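Local coordinates for hypothetical protein (Parabacteroides merdae, PDB 4OO3) that is probably an NAD(P)-dependent oxidoreductase, joining a Rossmann-fold nucleotide-binding domain to a C-terminal domain built on a large mixed beta sheet, at residues Pro181-Phe192 and Thr298-Phe309; Gly323-Arg331 and Pro340-Lys348. All coordinates share one frame; numbering follows the deposited sequence.

Contact 1: Pro181-Phe192 and Thr298-Phe309; sequences PAIVKESVHHLF and TAKVSVIWNYTF
His189 sets its CB squarely over the centre of the six-membered ring of Trp305, 3.4 Å from the centroid and 2° off the normal, a clean CH-pi contact. With CG beside its own backbone N (chi1 -67°), the imidazole runs on obliquely past Trp305 CZ2, while the tryptophan edge meets the backbone O of His190 and Leu191 CD2 packs 3.7 Å from Trp305 CE3. On the other side of the sheet, Phe309 turns an edge toward one face of the His190 ring in a T-shaped pair, planes at 88°; His190 ND1 is held by Asp315. Tyr307 takes Phe192 CB over a face, 3.5 Å from its CZ, and its rim meets Leu191 CD1. Thr308 OG1 donates to Phe192 O at 2.7 Å. Farther back, Glu186 OE2 and Lys300 NZ form a loose salt bridge of 3.6 Å, and a water joins Ser187 O to Ser302 OG. Ile183, Lys185, Ser187, Val301 and Val303 project toward helix 220-231, where Glu230 pairs with Lys185 NZ. Regular backbone bonds from Lys300 to Asn306 mark adjacent parallel strands inside the mixed, otherwise antiparallel sheet of the C-terminal oxidoreductase domain.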
loop_
_atom_site.group_PDB
_atom_site.type_symbol
_atom_site.label_atom_id
_atom_site.label_comp_id
_atom_site.label_asym_id
_atom_site.label_seq_id
_atom_site.Cartn_x
_atom_site.Cartn_y
_atom_site.Cartn_z
ATOM N N PRO A 181 -16.453 -12.033 11.234
ATOM C CA PRO A 181 -16.414 -10.867 10.353
ATOM C C PRO A 181 -16.905 -11.161 8.943
ATOM O O PRO A 181 -16.720 -12.267 8.448
ATOM C CB PRO A 181 -14.933 -10.503 10.321
ATOM C CG PRO A 181 -14.392 -11.018 11.608
ATOM C CD PRO A 181 -15.152 -12.278 11.879
ATOM N N ALA A 182 -17.527 -10.165 8.319
ATOM C CA ALA A 182 -18.045 -10.284 6.955
ATOM C C ALA A 182 -16.961 -10.010 5.916
ATOM O O ALA A 182 -17.099 -10.385 4.755
ATOM C CB ALA A 182 -19.220 -9.334 6.749
ATOM N N ILE A 183 -15.894 -9.332 6.331
ATOM C CA ILE A 183 -14.765 -9.060 5.456
ATOM C C ILE A 183 -13.512 -9.468 6.220
ATOM O O ILE A 183 -13.353 -9.112 7.386
ATOM C CB ILE A 183 -14.719 -7.579 5.010
ATOM C CG1 ILE A 183 -16.028 -7.199 4.303
ATOM C CG2 ILE A 183 -13.544 -7.341 4.076
ATOM C CD1 ILE A 183 -16.131 -5.742 3.896
ATOM N N VAL A 184 -12.654 -10.254 5.568
ATOM C CA VAL A 184 -11.454 -10.809 6.190
ATOM C C VAL A 184 -10.307 -10.770 5.181
ATOM O O VAL A 184 -10.462 -11.290 4.086
ATOM C CB VAL A 184 -11.685 -12.271 6.629
ATOM C CG1 VAL A 184 -10.408 -12.868 7.207
ATOM C CG2 VAL A 184 -12.820 -12.363 7.648
ATOM N N LYS A 185 -9.176 -10.152 5.549
ATOM C CA LYS A 185 -7.958 -10.112 4.706
ATOM C C LYS A 185 -6.699 -10.426 5.512
ATOM O O LYS A 185 -6.384 -9.744 6.488
ATOM C CB LYS A 185 -7.789 -8.749 4.041
ATOM C CG LYS A 185 -8.923 -8.423 3.096
ATOM C CD LYS A 185 -8.738 -7.094 2.386
ATOM C CE LYS A 185 -9.981 -6.760 1.578
ATOM N NZ LYS A 185 -10.183 -7.690 0.435
ATOM N N GLU A 186 -5.985 -11.463 5.096
ATOM C CA GLU A 186 -4.832 -11.951 5.838
ATOM C C GLU A 186 -3.657 -12.120 4.884
ATOM O O GLU A 186 -3.774 -12.807 3.871
ATOM C CB GLU A 186 -5.171 -13.278 6.513
ATOM C CG GLU A 186 -6.251 -13.161 7.583
ATOM C CD GLU A 186 -6.742 -14.508 8.090
ATOM O OE1 GLU A 186 -7.051 -15.396 7.256
ATOM O OE2 GLU A 186 -6.839 -14.671 9.327
ATOM N N SER A 187 -2.536 -11.478 5.205
ATOM C CA SER A 187 -1.340 -11.542 4.374
ATOM C C SER A 187 -0.165 -12.058 5.181
ATOM O O SER A 187 -0.031 -11.741 6.362
ATOM C CB SER A 187 -0.995 -10.162 3.817
ATOM O OG SER A 187 -2.106 -9.585 3.175
ATOM N N VAL A 188 0.672 -12.863 4.532
ATOM C CA VAL A 188 1.957 -13.275 5.081
ATOM C C VAL A 188 3.038 -12.807 4.110
ATOM O O VAL A 188 3.096 -13.277 2.968
ATOM C CB VAL A 188 2.041 -14.801 5.249
ATOM C CG1 VAL A 188 3.357 -15.198 5.905
ATOM C CG2 VAL A 188 0.856 -15.311 6.059
ATOM N N HIS A 189 3.869 -11.872 4.569
ATOM C CA HIS A 189 4.979 -11.331 3.787
ATOM C C HIS A 189 6.298 -11.795 4.374
ATOM O O HIS A 189 6.329 -12.346 5.466
ATOM C CB HIS A 189 4.923 -9.805 3.784
ATOM C CG HIS A 189 3.736 -9.259 3.057
ATOM N ND1 HIS A 189 3.655 -9.239 1.682
ATOM C CD2 HIS A 189 2.573 -8.735 3.511
ATOM C CE1 HIS A 189 2.495 -8.720 1.319
ATOM N NE2 HIS A 189 1.820 -8.405 2.410
ATOM N N HIS A 190 7.386 -11.568 3.643
ATOM C CA HIS A 190 8.703 -12.053 4.049
ATOM C C HIS A 190 9.788 -10.983 3.949
ATOM O O HIS A 190 9.834 -10.225 2.987
ATOM C CB HIS A 190 9.063 -13.305 3.253
ATOM C CG HIS A 190 8.134 -14.447 3.516
ATOM N ND1 HIS A 190 6.957 -14.622 2.820
ATOM C CD2 HIS A 190 8.177 -15.437 4.438
ATOM C CE1 HIS A 190 6.330 -15.688 3.285
ATOM N NE2 HIS A 190 7.047 -16.199 4.269
ATOM N N LEU A 191 10.648 -10.924 4.966
ATOM C CA LEU A 191 11.638 -9.851 5.089
ATOM C C LEU A 191 12.766 -10.041 4.093
ATOM O O LEU A 191 13.231 -9.074 3.488
ATOM C CB LEU A 191 12.204 -9.796 6.511
ATOM C CG LEU A 191 11.198 -9.520 7.635
ATOM C CD1 LEU A 191 11.707 -10.050 8.965
ATOM C CD2 LEU A 191 10.880 -8.039 7.732
ATOM N N PHE A 192 13.187 -11.288 3.916
ATOM C CA PHE A 192 14.308 -11.621 3.048
ATOM C C PHE A 192 13.863 -12.450 1.844
ATOM O O PHE A 192 13.268 -13.521 1.999
ATOM C CB PHE A 192 15.372 -12.397 3.832
ATOM C CG PHE A 192 16.591 -12.721 3.023
ATOM C CD1 PHE A 192 17.382 -11.702 2.514
ATOM C CD2 PHE A 192 16.936 -14.036 2.748
ATOM C CE1 PHE A 192 18.504 -11.985 1.757
ATOM C CE2 PHE A 192 18.060 -14.327 1.992
ATOM C CZ PHE A 192 18.848 -13.300 1.496
ATOM N N THR A 298 -18.429 -5.627 10.112
ATOM C CA THR A 298 -17.225 -6.067 10.800
ATOM C C THR A 298 -16.180 -6.554 9.787
ATOM O O THR A 298 -16.431 -7.482 9.016
ATOM C CB THR A 298 -17.516 -7.190 11.813
ATOM O OG1 THR A 298 -18.451 -6.727 12.796
ATOM C CG2 THR A 298 -16.240 -7.621 12.511
ATOM N N ALA A 299 -15.020 -5.902 9.795
ATOM C CA ALA A 299 -13.903 -6.279 8.953
ATOM C C ALA A 299 -12.754 -6.767 9.825
ATOM O O ALA A 299 -12.625 -6.354 10.975
ATOM C CB ALA A 299 -13.465 -5.096 8.105
ATOM N N LYS A 300 -11.933 -7.654 9.275
ATOM C CA LYS A 300 -10.746 -8.147 9.967
ATOM C C LYS A 300 -9.570 -8.096 9.005
ATOM O O LYS A 300 -9.634 -8.665 7.919
ATOM C CB LYS A 300 -10.970 -9.582 10.447
ATOM C CG LYS A 300 -9.705 -10.374 10.798
ATOM C CD LYS A 300 -9.615 -10.726 12.274
ATOM C CE LYS A 300 -8.486 -11.703 12.571
ATOM N NZ LYS A 300 -8.679 -13.016 11.896
ATOM N N VAL A 301 -8.495 -7.420 9.397
ATOM C CA VAL A 301 -7.280 -7.429 8.592
ATOM C C VAL A 301 -6.101 -7.909 9.416
ATOM O O VAL A 301 -6.028 -7.653 10.618
ATOM C CB VAL A 301 -6.964 -6.056 7.970
ATOM C CG1 VAL A 301 -8.137 -5.575 7.131
ATOM C CG2 VAL A 301 -6.605 -5.036 9.037
ATOM N N SER A 302 -5.172 -8.592 8.753
ATOM C CA SER A 302 -4.053 -9.213 9.432
ATOM C C SER A 302 -2.801 -9.256 8.546
ATOM O O SER A 302 -2.886 -9.483 7.333
ATOM C CB SER A 302 -4.456 -10.627 9.854
ATOM O OG SER A 302 -3.355 -11.332 10.379
ATOM N N VAL A 303 -1.643 -9.041 9.169
ATOM C CA VAL A 303 -0.364 -9.048 8.468
ATOM C C VAL A 303 0.681 -9.771 9.307
ATOM O O VAL A 303 0.872 -9.451 10.474
ATOM C CB VAL A 303 0.145 -7.621 8.170
ATOM C CG1 VAL A 303 1.504 -7.683 7.484
ATOM C CG2 VAL A 303 -0.847 -6.858 7.295
ATOM N N ILE A 304 1.342 -10.751 8.696
ATOM C CA ILE A 304 2.474 -11.432 9.295
ATOM C C ILE A 304 3.709 -11.231 8.410
ATOM O O ILE A 304 3.636 -11.350 7.188
ATOM C CB ILE A 304 2.190 -12.937 9.482
ATOM C CG1 ILE A 304 1.086 -13.126 10.534
ATOM C CG2 ILE A 304 3.464 -13.681 9.876
ATOM C CD1 ILE A 304 0.646 -14.555 10.762
ATOM N N TRP A 305 4.833 -10.914 9.047
ATOM C CA TRP A 305 6.123 -10.841 8.389
ATOM C C TRP A 305 7.030 -11.930 8.945
ATOM O O TRP A 305 7.500 -11.850 10.083
ATOM C CB TRP A 305 6.759 -9.464 8.607
ATOM C CG TRP A 305 6.234 -8.401 7.673
ATOM C CD1 TRP A 305 5.165 -7.583 7.877
ATOM C CD2 TRP A 305 6.762 -8.058 6.391
ATOM N NE1 TRP A 305 4.990 -6.747 6.800
ATOM C CE2 TRP A 305 5.957 -7.023 5.870
ATOM C CE3 TRP A 305 7.831 -8.534 5.622
ATOM C CZ2 TRP A 305 6.197 -6.446 4.625
ATOM C CZ3 TRP A 305 8.064 -7.964 4.383
ATOM C CH2 TRP A 305 7.252 -6.930 3.896
ATOM N N ASN A 306 7.259 -12.964 8.150
ATOM C CA ASN A 306 8.255 -13.957 8.495
ATOM C C ASN A 306 9.584 -13.582 7.849
ATOM O O ASN A 306 9.643 -12.660 7.032
ATOM C CB ASN A 306 7.786 -15.354 8.086
ATOM C CG ASN A 306 6.631 -15.846 8.939
ATOM O OD1 ASN A 306 6.601 -15.633 10.153
ATOM N ND2 ASN A 306 5.673 -16.508 8.308
ATOM N N TYR A 307 10.649 -14.280 8.228
ATOM C CA TYR A 307 11.968 -13.955 7.713
ATOM C C TYR A 307 12.072 -14.305 6.236
ATOM O O TYR A 307 12.322 -13.443 5.400
ATOM C CB TYR A 307 13.089 -14.654 8.488
ATOM C CG TYR A 307 14.432 -14.269 7.918
ATOM C CD1 TYR A 307 14.888 -12.960 8.022
ATOM C CD2 TYR A 307 15.213 -15.183 7.218
ATOM C CE1 TYR A 307 16.092 -12.574 7.475
ATOM C CE2 TYR A 307 16.426 -14.805 6.671
ATOM C CZ TYR A 307 16.857 -13.497 6.804
ATOM O OH TYR A 307 18.052 -13.094 6.264
ATOM N N THR A 308 11.885 -15.575 5.919
ATOM C CA THR A 308 11.964 -16.014 4.536
ATOM C C THR A 308 11.147 -17.282 4.362
ATOM O O THR A 308 10.809 -17.948 5.342
ATOM C CB THR A 308 13.431 -16.221 4.094
ATOM O OG1 THR A 308 13.517 -16.165 2.666
ATOM C CG2 THR A 308 13.993 -17.550 4.608
ATOM N N PHE A 309 10.823 -17.600 3.114
ATOM C CA PHE A 309 9.987 -18.761 2.806
ATOM C C PHE A 309 10.831 -19.940 2.336
ATOM O O PHE A 309 11.878 -19.743 1.713
ATOM C CB PHE A 309 8.916 -18.423 1.754
ATOM C CG PHE A 309 9.432 -17.656 0.558
ATOM C CD1 PHE A 309 10.090 -18.306 -0.476
ATOM C CD2 PHE A 309 9.236 -16.287 0.459
ATOM C CE1 PHE A 309 10.552 -17.603 -1.576
ATOM C CE2 PHE A 309 9.695 -15.578 -0.638
ATOM C CZ PHE A 309 10.355 -16.238 -1.656
HETATM O O HOH W 1 -2.039 -12.587 8.408
#

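Contact 2: Gly323-Arg331 and Pro340-Lys348; sequences GSKADLVIR and PELFVEAVK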
loop_
_atom_site.group_PDB
_atom_site.type_symbol
_atom_site.label_atom_id
_atom_site.label_comp_id
_atom_site.label_asym_id
_atom_site.label_seq_id
_atom_site.Cartn_x
_atom_site.Cartn_y
_atom_site.Cartn_z
ATOM N N GLY A 323 -21.347 -11.759 0.938
ATOM C CA GLY A 323 -22.594 -11.147 0.482
ATOM C C GLY A 323 -23.747 -12.077 0.786
ATOM O O GLY A 323 -23.537 -13.266 1.027
ATOM N N SER A 324 -24.965 -11.542 0.775
ATOM C CA SER A 324 -26.164 -12.332 1.087
ATOM C C SER A 324 -26.386 -13.502 0.115
ATOM O O SER A 324 -27.018 -14.496 0.476
ATOM C CB SER A 324 -27.407 -11.435 1.152
ATOM O OG SER A 324 -27.678 -10.840 -0.104
ATOM N N LYS A 325 -25.860 -13.390 -1.105
ATOM C CA LYS A 325 -25.940 -14.483 -2.084
ATOM C C LYS A 325 -24.664 -15.306 -2.182
ATOM O O LYS A 325 -24.721 -16.514 -2.415
ATOM C CB LYS A 325 -26.275 -13.945 -3.470
ATOM C CG LYS A 325 -27.676 -13.383 -3.605
ATOM C CD LYS A 325 -27.999 -13.130 -5.069
ATOM C CE LYS A 325 -29.205 -12.227 -5.238
ATOM N NZ LYS A 325 -30.449 -12.893 -4.776
ATOM N N ALA A 326 -23.511 -14.662 -2.020
ATOM C CA ALA A 326 -22.244 -15.341 -2.262
ATOM C C ALA A 326 -21.068 -14.712 -1.541
ATOM O O ALA A 326 -21.055 -13.507 -1.290
ATOM C CB ALA A 326 -21.964 -15.379 -3.759
ATOM N N ASP A 327 -20.089 -15.560 -1.221
ATOM C CA ASP A 327 -18.769 -15.138 -0.763
ATOM C C ASP A 327 -17.839 -14.983 -1.965
ATOM O O ASP A 327 -17.756 -15.876 -2.814
ATOM C CB ASP A 327 -18.159 -16.178 0.186
ATOM C CG ASP A 327 -18.957 -16.358 1.466
ATOM O OD1 ASP A 327 -19.723 -15.448 1.837
ATOM O OD2 ASP A 327 -18.816 -17.423 2.106
ATOM N N LEU A 328 -17.146 -13.850 -2.032
ATOM C CA LEU A 328 -16.064 -13.650 -3.001
ATOM C C LEU A 328 -14.740 -13.906 -2.288
ATOM O O LEU A 328 -14.444 -13.272 -1.280
ATOM C CB LEU A 328 -16.090 -12.232 -3.562
ATOM C CG LEU A 328 -17.401 -11.812 -4.211
ATOM C CD1 LEU A 328 -17.337 -10.339 -4.589
ATOM C CD2 LEU A 328 -17.703 -12.680 -5.420
ATOM N N VAL A 329 -13.947 -14.824 -2.826
ATOM C CA VAL A 329 -12.802 -15.380 -2.106
ATOM C C VAL A 329 -11.542 -15.284 -2.951
ATOM O O VAL A 329 -11.537 -15.698 -4.109
ATOM C CB VAL A 329 -13.056 -16.866 -1.740
ATOM C CG1 VAL A 329 -11.816 -17.512 -1.116
ATOM C CG2 VAL A 329 -14.250 -16.980 -0.804
ATOM N N ILE A 330 -10.483 -14.733 -2.363
ATOM C CA ILE A 330 -9.158 -14.765 -2.960
ATOM C C ILE A 330 -8.355 -15.844 -2.256
ATOM O O ILE A 330 -8.328 -15.895 -1.027
ATOM C CB ILE A 330 -8.385 -13.452 -2.772
ATOM C CG1 ILE A 330 -9.161 -12.259 -3.335
ATOM C CG2 ILE A 330 -7.015 -13.549 -3.427
ATOM C CD1 ILE A 330 -9.285 -12.258 -4.837
ATOM N N ARG A 331 -7.716 -16.704 -3.042
ATOM C CA ARG A 331 -6.700 -17.611 -2.535
ATOM C C ARG A 331 -5.391 -17.311 -3.235
ATOM O O ARG A 331 -5.357 -17.087 -4.452
ATOM C CB ARG A 331 -7.092 -19.059 -2.770
ATOM C CG ARG A 331 -8.302 -19.505 -1.967
ATOM C CD ARG A 331 -8.766 -20.881 -2.409
ATOM N NE ARG A 331 -10.220 -20.964 -2.416
ATOM C CZ ARG A 331 -10.975 -21.128 -1.337
ATOM N NH1 ARG A 331 -10.427 -21.235 -0.133
ATOM N NH2 ARG A 331 -12.293 -21.184 -1.463
ATOM N N PRO A 340 -2.552 -14.638 -6.968
ATOM C CA PRO A 340 -3.937 -14.549 -6.479
ATOM C C PRO A 340 -4.977 -15.047 -7.487
ATOM O O PRO A 340 -4.890 -14.726 -8.675
ATOM C CB PRO A 340 -4.123 -13.051 -6.184
ATOM C CG PRO A 340 -3.071 -12.353 -6.968
ATOM C CD PRO A 340 -1.920 -13.310 -7.094
ATOM N N GLU A 341 -5.924 -15.849 -7.003
ATOM C CA GLU A 341 -7.032 -16.339 -7.807
ATOM C C GLU A 341 -8.324 -16.018 -7.080
ATOM O O GLU A 341 -8.394 -16.131 -5.855
ATOM C CB GLU A 341 -6.941 -17.856 -8.029
ATOM C CG GLU A 341 -5.706 -18.338 -8.786
ATOM C CD GLU A 341 -5.601 -17.810 -10.212
ATOM O OE1 GLU A 341 -6.610 -17.312 -10.757
ATOM O OE2 GLU A 341 -4.497 -17.894 -10.794
ATOM N N LEU A 342 -9.340 -15.630 -7.847
ATOM C CA LEU A 342 -10.629 -15.198 -7.311
ATOM C C LEU A 342 -11.682 -16.291 -7.492
ATOM O O LEU A 342 -11.736 -16.938 -8.539
ATOM C CB LEU A 342 -11.071 -13.908 -8.019
ATOM C CG LEU A 342 -12.436 -13.290 -7.685
ATOM C CD1 LEU A 342 -12.598 -12.970 -6.204
ATOM C CD2 LEU A 342 -12.626 -12.037 -8.530
ATOM N N PHE A 343 -12.509 -16.495 -6.463
ATOM C CA PHE A 343 -13.600 -17.467 -6.507
ATOM C C PHE A 343 -14.938 -16.858 -6.079
ATOM O O PHE A 343 -14.986 -15.978 -5.223
ATOM C CB PHE A 343 -13.276 -18.667 -5.609
ATOM C CG PHE A 343 -12.056 -19.436 -6.036
ATOM C CD1 PHE A 343 -10.791 -19.010 -5.671
ATOM C CD2 PHE A 343 -12.176 -20.588 -6.801
ATOM C CE1 PHE A 343 -9.666 -19.709 -6.068
ATOM C CE2 PHE A 343 -11.053 -21.299 -7.197
ATOM C CZ PHE A 343 -9.796 -20.860 -6.828
ATOM N N VAL A 344 -16.018 -17.342 -6.692
ATOM C CA VAL A 344 -17.386 -17.023 -6.295
ATOM C C VAL A 344 -17.993 -18.264 -5.652
ATOM O O VAL A 344 -18.069 -19.316 -6.282
ATOM C CB VAL A 344 -18.255 -16.641 -7.513
ATOM C CG1 VAL A 344 -19.707 -16.411 -7.096
ATOM C CG2 VAL A 344 -17.684 -15.417 -8.215
ATOM N N GLU A 345 -18.427 -18.139 -4.403
ATOM C CA GLU A 345 -18.958 -19.271 -3.654
ATOM C C GLU A 345 -20.362 -18.949 -3.176
ATOM O O GLU A 345 -20.551 -18.054 -2.357
ATOM C CB GLU A 345 -18.048 -19.588 -2.466
ATOM C CG GLU A 345 -16.572 -19.597 -2.830
ATOM C CD GLU A 345 -15.696 -20.311 -1.810
ATOM O OE1 GLU A 345 -16.152 -20.536 -0.667
ATOM O OE2 GLU A 345 -14.550 -20.648 -2.159
ATOM N N ALA A 346 -21.352 -19.663 -3.697
ATOM C CA ALA A 346 -22.729 -19.407 -3.309
ATOM C C ALA A 346 -22.918 -19.757 -1.845
ATOM O O ALA A 346 -22.266 -20.667 -1.328
ATOM C CB ALA A 346 -23.691 -20.202 -4.171
ATOM N N VAL A 347 -23.797 -19.010 -1.184
ATOM C CA VAL A 347 -24.166 -19.281 0.199
ATOM C C VAL A 347 -25.027 -20.543 0.215
ATOM O O VAL A 347 -25.790 -20.783 -0.720
ATOM C CB VAL A 347 -24.913 -18.072 0.813
ATOM C CG1 VAL A 347 -25.577 -18.427 2.138
ATOM C CG2 VAL A 347 -23.948 -16.905 0.997
ATOM N N LYS A 348 -24.873 -21.360 1.257
ATOM C CA LYS A 348 -25.672 -22.585 1.407
ATOM C C LYS A 348 -27.170 -22.278 1.507
ATOM O O LYS A 348 -27.564 -21.261 2.082
ATOM C CB LYS A 348 -25.217 -23.389 2.629
ATOM C CG LYS A 348 -25.225 -22.609 3.934
ATOM C CD LYS A 348 -24.868 -23.489 5.113
ATOM C CE LYS A 348 -24.667 -22.651 6.360
ATOM N NZ LYS A 348 -24.345 -23.510 7.528
#
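Arg331 and Glu345 reach for each other from opposite directions along one face of a beta hairpin, strands 326-332 and 341-346, and meet in a salt bridge beside Val329. The guanidinium presents its edge to the carboxylate, the two planes only 27° from coplanar, with NH2 directed at OE2; the modelled separation is too short to be taken literally. Val329 CG1 lies against the centre of one guanidinium face, and Val329 CG2 sits 3.8 Å from Glu345 CD. The arginine chain, extended at chi2 and bent at chi3 (-141°), gets there by crossing Phe343 at about a right angle: NE stands over the ring toward its rim, 3.8 Å from Phe343 CD1, and any cation-pi attraction is weak at most. Asp327 OD2 lies 4.9 Å from Glu345 OE1, and this nearby like charge may raise the affinity of Glu345 for a proton, which the Arg331 cation would oppose.

The opposite face is apolar. Leu328 CD2 lies alongside Val344 CG2 at 3.9 Å. Ile330 crosses Leu342, with Ile330 CD1 3.7 Å from Leu342 CD1. Leu159 of helix 155-164 and Tyr355 of helix 352-369 cover this side. Val329 and Phe343 form a hydrogen-bonded antiparallel pair, Val329 N giving to Phe343 O and Phe343 N to Val329 O at 2.7 Å; that Val329 O also lies in plane at the edge of the phenyl ring.

Contacts 1 and 2 are two pieces of the same mixed sheet in the C-terminal domain, with strand 316-322 between them. That strand bonds through its backbone to 181-192 on one side and to 323-331 on the other, and its Phe318 touches both Glu186 and Val329. The centres of the contacts are 19 Å apart and their nearest atoms about 6 Å; the strand lies between them and they do not touch. Contact 1 pairs parallel strands far apart in sequence and lies about 13 Å from the centre of the chain; contact 2 is a local antiparallel hairpin, its centre about 24 Å out. The active site of this protein is not identified, so neither contact can be assigned to it.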